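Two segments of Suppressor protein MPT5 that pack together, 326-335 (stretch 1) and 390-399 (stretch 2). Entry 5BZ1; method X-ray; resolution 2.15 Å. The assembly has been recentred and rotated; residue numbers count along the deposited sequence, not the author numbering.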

ATOM      1  N   LEU A 326      26.546   2.049  12.266  1.00 34.90           N
ATOM      2  CA  LEU A 326      27.932   1.649  12.527  1.00 34.96           C
ATOM      3  C   LEU A 326      28.459   0.599  11.547  1.00 35.17           C
ATOM      4  O   LEU A 326      29.670   0.386  11.453  1.00 40.71           O
ATOM      5  CB  LEU A 326      28.080   1.127  13.962  1.00 37.31           C
ATOM      6  CG  LEU A 326      27.968   2.119  15.119  1.00 43.44           C
ATOM      7  CD1 LEU A 326      28.103   1.420  16.461  1.00 46.79           C
ATOM      8  CD2 LEU A 326      29.023   3.189  14.989  1.00 45.93           C
ATOM      9  N   ASP A 327      27.554  -0.050  10.821  1.00 34.60           N
ATOM     10  CA  ASP A 327      27.917  -1.181   9.963  1.00 33.88           C
ATOM     11  C   ASP A 327      28.704  -0.762   8.717  1.00 33.66           C
ATOM     12  O   ASP A 327      28.145  -0.171   7.790  1.00 35.59           O
ATOM     13  CB  ASP A 327      26.663  -1.953   9.548  1.00 34.72           C
ATOM     14  CG  ASP A 327      26.979  -3.332   9.001  1.00 45.28           C
ATOM     15  OD1 ASP A 327      28.174  -3.662   8.837  1.00 45.58           O
ATOM     16  OD2 ASP A 327      26.024  -4.086   8.724  1.00 50.44           O
ATOM     17  N   VAL A 328      29.994  -1.100   8.695  1.00 31.82           N
ATOM     18  CA  VAL A 328      30.897  -0.719   7.608  1.00 41.59           C
ATOM     19  C   VAL A 328      30.472  -1.287   6.242  1.00 43.38           C
ATOM     20  O   VAL A 328      30.902  -0.796   5.197  1.00 45.95           O
ATOM     21  CB  VAL A 328      32.361  -1.112   7.935  1.00 41.70           C
ATOM     22  CG1 VAL A 328      32.580  -2.603   7.713  1.00 42.52           C
ATOM     23  CG2 VAL A 328      33.341  -0.295   7.105  1.00 41.76           C
ATOM     24  N   LYS A 329      29.616  -2.308   6.253  1.00 41.99           N
ATOM     25  CA  LYS A 329      29.070  -2.857   5.014  1.00 44.59           C
ATOM     26  C   LYS A 329      28.263  -1.809   4.255  1.00 46.60           C
ATOM     27  O   LYS A 329      28.199  -1.826   3.025  1.00 50.22           O
ATOM     28  CB  LYS A 329      28.185  -4.067   5.308  1.00 49.85           C
ATOM     29  CG  LYS A 329      28.956  -5.361   5.489  1.00 61.57           C
ATOM     30  CD  LYS A 329      28.071  -6.444   6.087  1.00 68.54           C
ATOM     31  CE  LYS A 329      28.886  -7.665   6.490  1.00 74.40           C
ATOM     32  NZ  LYS A 329      28.068  -8.658   7.246  1.00 74.04           N
ATOM     33  N   ASN A 330      27.656  -0.893   5.002  1.00 42.38           N
ATOM     34  CA  ASN A 330      26.802   0.131   4.422  1.00 47.78           C
ATOM     35  C   ASN A 330      27.561   1.315   3.824  1.00 49.71           C
ATOM     36  O   ASN A 330      27.012   2.046   2.999  1.00 53.08           O
ATOM     37  CB  ASN A 330      25.804   0.640   5.468  1.00 48.72           C
ATOM     38  CG  ASN A 330      24.851  -0.438   5.945  1.00 45.75           C
ATOM     39  OD1 ASN A 330      24.587  -1.409   5.236  1.00 47.58           O
ATOM     40  ND2 ASN A 330      24.320  -0.265   7.153  1.00 39.53           N
ATOM     41  N   TYR A 331      28.813   1.507   4.235  1.00 49.32           N
ATOM     42  CA  TYR A 331      29.537   2.728   3.875  1.00 46.83           C
ATOM     43  C   TYR A 331      31.027   2.565   3.549  1.00 49.22           C
ATOM     44  O   TYR A 331      31.764   3.551   3.541  1.00 53.52           O
ATOM     45  CB  TYR A 331      29.367   3.789   4.970  1.00 42.63           C
ATOM     46  CG  TYR A 331      29.872   3.371   6.336  1.00 40.53           C
ATOM     47  CD1 TYR A 331      31.225   3.420   6.642  1.00 42.53           C
ATOM     48  CD2 TYR A 331      28.994   2.950   7.324  1.00 40.24           C
ATOM     49  CE1 TYR A 331      31.691   3.050   7.882  1.00 41.25           C
ATOM     50  CE2 TYR A 331      29.451   2.579   8.571  1.00 37.50           C
ATOM     51  CZ  TYR A 331      30.802   2.631   8.843  1.00 41.50           C
ATOM     52  OH  TYR A 331      31.274   2.263  10.081  1.00 43.31           O
ATOM     53  N   SER A 332      31.471   1.342   3.273  1.00 48.47           N
ATOM     54  CA  SER A 332      32.892   1.107   2.995  1.00 54.59           C
ATOM     55  C   SER A 332      33.490   1.925   1.828  1.00 53.51           C
ATOM     56  O   SER A 332      34.637   2.364   1.923  1.00 52.39           O
ATOM     57  CB  SER A 332      33.204  -0.392   2.857  1.00 58.33           C
ATOM     58  OG  SER A 332      33.020  -0.864   1.536  1.00 66.84           O
ATOM     59  N   PRO A 333      32.725   2.142   0.734  1.00 55.89           N
ATOM     60  CA  PRO A 333      33.287   3.002  -0.317  1.00 59.00           C
ATOM     61  C   PRO A 333      33.536   4.446   0.138  1.00 60.03           C
ATOM     62  O   PRO A 333      34.320   5.146  -0.505  1.00 63.71           O
ATOM     63  CB  PRO A 333      32.208   2.973  -1.404  1.00 52.97           C
ATOM     64  CG  PRO A 333      31.516   1.672  -1.207  1.00 52.45           C
ATOM     65  CD  PRO A 333      31.486   1.479   0.280  1.00 51.95           C
ATOM     66  N   LEU A 334      32.883   4.877   1.218  1.00 55.88           N
ATOM     67  CA  LEU A 334      33.061   6.235   1.736  1.00 55.56           C
ATOM     68  C   LEU A 334      34.364   6.380   2.524  1.00 59.33           C
ATOM     69  O   LEU A 334      34.729   7.484   2.935  1.00 66.70           O
ATOM     70  CB  LEU A 334      31.885   6.648   2.629  1.00 54.56           C
ATOM     71  CG  LEU A 334      30.442   6.410   2.174  1.00 55.68           C
ATOM     72  CD1 LEU A 334      29.456   7.155   3.065  1.00 50.78           C
ATOM     73  CD2 LEU A 334      30.247   6.810   0.734  1.00 62.28           C
ATOM     74  N   LEU A 335      35.058   5.263   2.736  1.00 56.59           N
ATOM     75  CA  LEU A 335      36.296   5.263   3.513  1.00 59.50           C
ATOM     76  C   LEU A 335      37.525   5.347   2.614  1.00 59.09           C
ATOM     77  O   LEU A 335      38.472   6.069   2.916  1.00 68.68           O
ATOM     78  CB  LEU A 335      36.375   4.020   4.407  1.00 53.80           C
ATOM     79  CG  LEU A 335      35.260   3.869   5.442  1.00 51.65           C
ATOM     80  CD1 LEU A 335      35.463   2.629   6.295  1.00 50.40           C
ATOM     81  CD2 LEU A 335      35.180   5.108   6.315  1.00 48.85           C
ATOM     82  N   LEU A 390      31.583  -6.851  17.228  1.00 37.82           N
ATOM     83  CA  LEU A 390      31.970  -7.349  15.907  1.00 35.51           C
ATOM     84  C   LEU A 390      32.016  -6.218  14.879  1.00 32.05           C
ATOM     85  O   LEU A 390      32.932  -6.155  14.057  1.00 39.40           O
ATOM     86  CB  LEU A 390      31.016  -8.452  15.441  1.00 36.38           C
ATOM     87  CG  LEU A 390      31.323  -9.108  14.093  1.00 40.45           C
ATOM     88  CD1 LEU A 390      32.721  -9.716  14.094  1.00 38.12           C
ATOM     89  CD2 LEU A 390      30.277 -10.167  13.739  1.00 39.58           C
ATOM     90  N   LYS A 391      31.028  -5.328  14.932  1.00 30.61           N
ATOM     91  CA  LYS A 391      30.983  -4.169  14.041  1.00 32.28           C
ATOM     92  C   LYS A 391      32.159  -3.213  14.279  1.00 33.94           C
ATOM     93  O   LYS A 391      32.730  -2.673  13.328  1.00 34.02           O
ATOM     94  CB  LYS A 391      29.647  -3.435  14.184  1.00 30.76           C
ATOM     95  CG  LYS A 391      28.441  -4.233  13.656  1.00 32.10           C
ATOM     96  CD  LYS A 391      27.140  -3.449  13.806  1.00 35.17           C
ATOM     97  CE  LYS A 391      26.003  -4.090  13.015  1.00 35.38           C
ATOM     98  NZ  LYS A 391      25.674  -5.460  13.496  1.00 31.40           N
ATOM     99  N   VAL A 392      32.513  -3.005  15.546  1.00 29.22           N
ATOM    100  CA  VAL A 392      33.688  -2.211  15.894  1.00 32.31           C
ATOM    101  C   VAL A 392      34.933  -2.838  15.272  1.00 39.33           C
ATOM    102  O   VAL A 392      35.758  -2.152  14.670  1.00 36.37           O
ATOM    103  CB  VAL A 392      33.868  -2.118  17.424  1.00 36.72           C
ATOM    104  CG1 VAL A 392      35.280  -1.671  17.783  1.00 34.91           C
ATOM    105  CG2 VAL A 392      32.830  -1.180  18.030  1.00 35.04           C
ATOM    106  N   LYS A 393      35.044  -4.155  15.415  1.00 39.36           N
ATOM    107  CA  LYS A 393      36.158  -4.922  14.867  1.00 40.78           C
ATOM    108  C   LYS A 393      36.201  -4.859  13.338  1.00 41.64           C
ATOM    109  O   LYS A 393      37.270  -4.711  12.746  1.00 41.13           O
ATOM    110  CB  LYS A 393      36.054  -6.374  15.338  1.00 45.71           C
ATOM    111  CG  LYS A 393      36.706  -7.401  14.430  1.00 57.28           C
ATOM    112  CD  LYS A 393      38.078  -7.814  14.937  1.00 65.00           C
ATOM    113  CE  LYS A 393      38.339  -9.287  14.650  1.00 70.79           C
ATOM    114  NZ  LYS A 393      39.734  -9.689  14.970  1.00 75.21           N
ATOM    115  N   ALA A 394      35.034  -4.960  12.709  1.00 35.90           N
ATOM    116  CA  ALA A 394      34.930  -4.923  11.253  1.00 39.32           C
ATOM    117  C   ALA A 394      35.354  -3.569  10.685  1.00 36.50           C
ATOM    118  O   ALA A 394      35.954  -3.501   9.613  1.00 36.01           O
ATOM    119  CB  ALA A 394      33.517  -5.266  10.814  1.00 37.98           C
ATOM    120  N   TYR A 395      35.025  -2.495  11.399  1.00 36.13           N
ATOM    121  CA  TYR A 395      35.495  -1.162  11.036  1.00 40.36           C
ATOM    122  C   TYR A 395      37.018  -1.121  11.036  1.00 40.21           C
ATOM    123  O   TYR A 395      37.633  -0.574  10.121  1.00 42.70           O
ATOM    124  CB  TYR A 395      34.956  -0.110  12.012  1.00 36.78           C
ATOM    125  CG  TYR A 395      35.485   1.291  11.770  1.00 44.36           C
ATOM    126  CD1 TYR A 395      34.865   2.140  10.863  1.00 43.95           C
ATOM    127  CD2 TYR A 395      36.601   1.765  12.451  1.00 42.21           C
ATOM    128  CE1 TYR A 395      35.344   3.419  10.637  1.00 49.65           C
ATOM    129  CE2 TYR A 395      37.086   3.042  12.231  1.00 48.19           C
ATOM    130  CZ  TYR A 395      36.453   3.862  11.324  1.00 53.93           C
ATOM    131  OH  TYR A 395      36.933   5.131  11.104  1.00 63.47           O
ATOM    132  N   ALA A 396      37.620  -1.693  12.075  1.00 39.12           N
ATOM    133  CA  ALA A 396      39.074  -1.716  12.203  1.00 40.33           C
ATOM    134  C   ALA A 396      39.731  -2.492  11.060  1.00 40.54           C
ATOM    135  O   ALA A 396      40.745  -2.062  10.510  1.00 46.84           O
ATOM    136  CB  ALA A 396      39.478  -2.307  13.543  1.00 40.05           C
ATOM    137  N   GLU A 397      39.149  -3.637  10.715  1.00 39.68           N
ATOM    138  CA  GLU A 397      39.684  -4.486   9.655  1.00 43.48           C
ATOM    139  C   GLU A 397      39.626  -3.819   8.280  1.00 47.91           C
ATOM    140  O   GLU A 397      40.411  -4.144   7.390  1.00 51.72           O
ATOM    141  CB  GLU A 397      38.946  -5.826   9.619  1.00 43.72           C
ATOM    142  CG  GLU A 397      39.240  -6.746  10.802  1.00 50.25           C
ATOM    143  CD  GLU A 397      38.437  -8.033  10.751  1.00 59.42           C
ATOM    144  OE1 GLU A 397      37.478  -8.108   9.952  1.00 57.60           O
ATOM    145  OE2 GLU A 397      38.764  -8.971  11.508  1.00 66.90           O
ATOM    146  N   ALA A 398      38.692  -2.889   8.111  1.00 48.87           N
ATOM    147  CA  ALA A 398      38.500  -2.214   6.830  1.00 49.32           C
ATOM    148  C   ALA A 398      39.357  -0.956   6.701  1.00 54.78           C
ATOM    149  O   ALA A 398      39.554  -0.447   5.599  1.00 62.28           O
ATOM    150  CB  ALA A 398      37.040  -1.864   6.638  1.00 43.04           C
ATOM    151  N   THR A 399      39.859  -0.458   7.828  1.00 48.59           N
ATOM    152  CA  THR A 399      40.593   0.806   7.848  1.00 49.19           C
ATOM    153  C   THR A 399      42.052   0.656   8.272  1.00 49.65           C
ATOM    154  O   THR A 399      42.613  -0.439   8.270  1.00 55.34           O
ATOM    155  CB  THR A 399      39.918   1.819   8.785  1.00 50.37           C
ATOM    156  OG1 THR A 399      39.876   1.287  10.115  1.00 51.20           O
ATOM    157  CG2 THR A 399      38.504   2.112   8.318  1.00 48.94           C
TER
HETATM  158  O   HOH W   1      31.067  -1.858  11.229  1.00 45.25           O

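Residues 390-398 lie in a helix that begins earlier in the chain, against which the turn-rich stretch 326-335 packs, with a 3-10 segment at 332-334. The backbones come closest where CA of Val 328 lies 5.8 Å from CA of Tyr 395 and CA of Asp 327 lies 5.9 Å from CA of Lys 391, one helical turn earlier. No direct hydrogen bond crosses the contact, which buries 388 Å² in all. A single water bridges the backbones instead: it donates to O of Leu 326 (2.7 Å) and O of Lys 391 (2.8 Å) and accepts from N of Val 328 (2.9 Å), satisfying polar groups where the chain leaves its own helix.

The apolar packing centres on Val 328, whose CG1 lies 4.2 Å from CB of Ala 394 and whose CG2 lies 4.0 Å from CB of Ala 398; the two alanines are a turn apart, and the valine sits close to the helix backbone, its CB 4.4 Å from CA of Tyr 395. CD1 of Leu 335 extends the contact to CG2 of Thr 399 (3.7 Å). At the other end, the aliphatic part of Lys 391 packs on Asp 327, CE to CB 4.1 Å.

OH of Tyr 331 donates to O of Leu 326 (2.8 Å); CD1 of Tyr 395 lies at the edge of the Tyr 331 ring, 3.7 Å from that OH. OG1 of Thr 399 donates to O of Tyr 395 (2.9 Å).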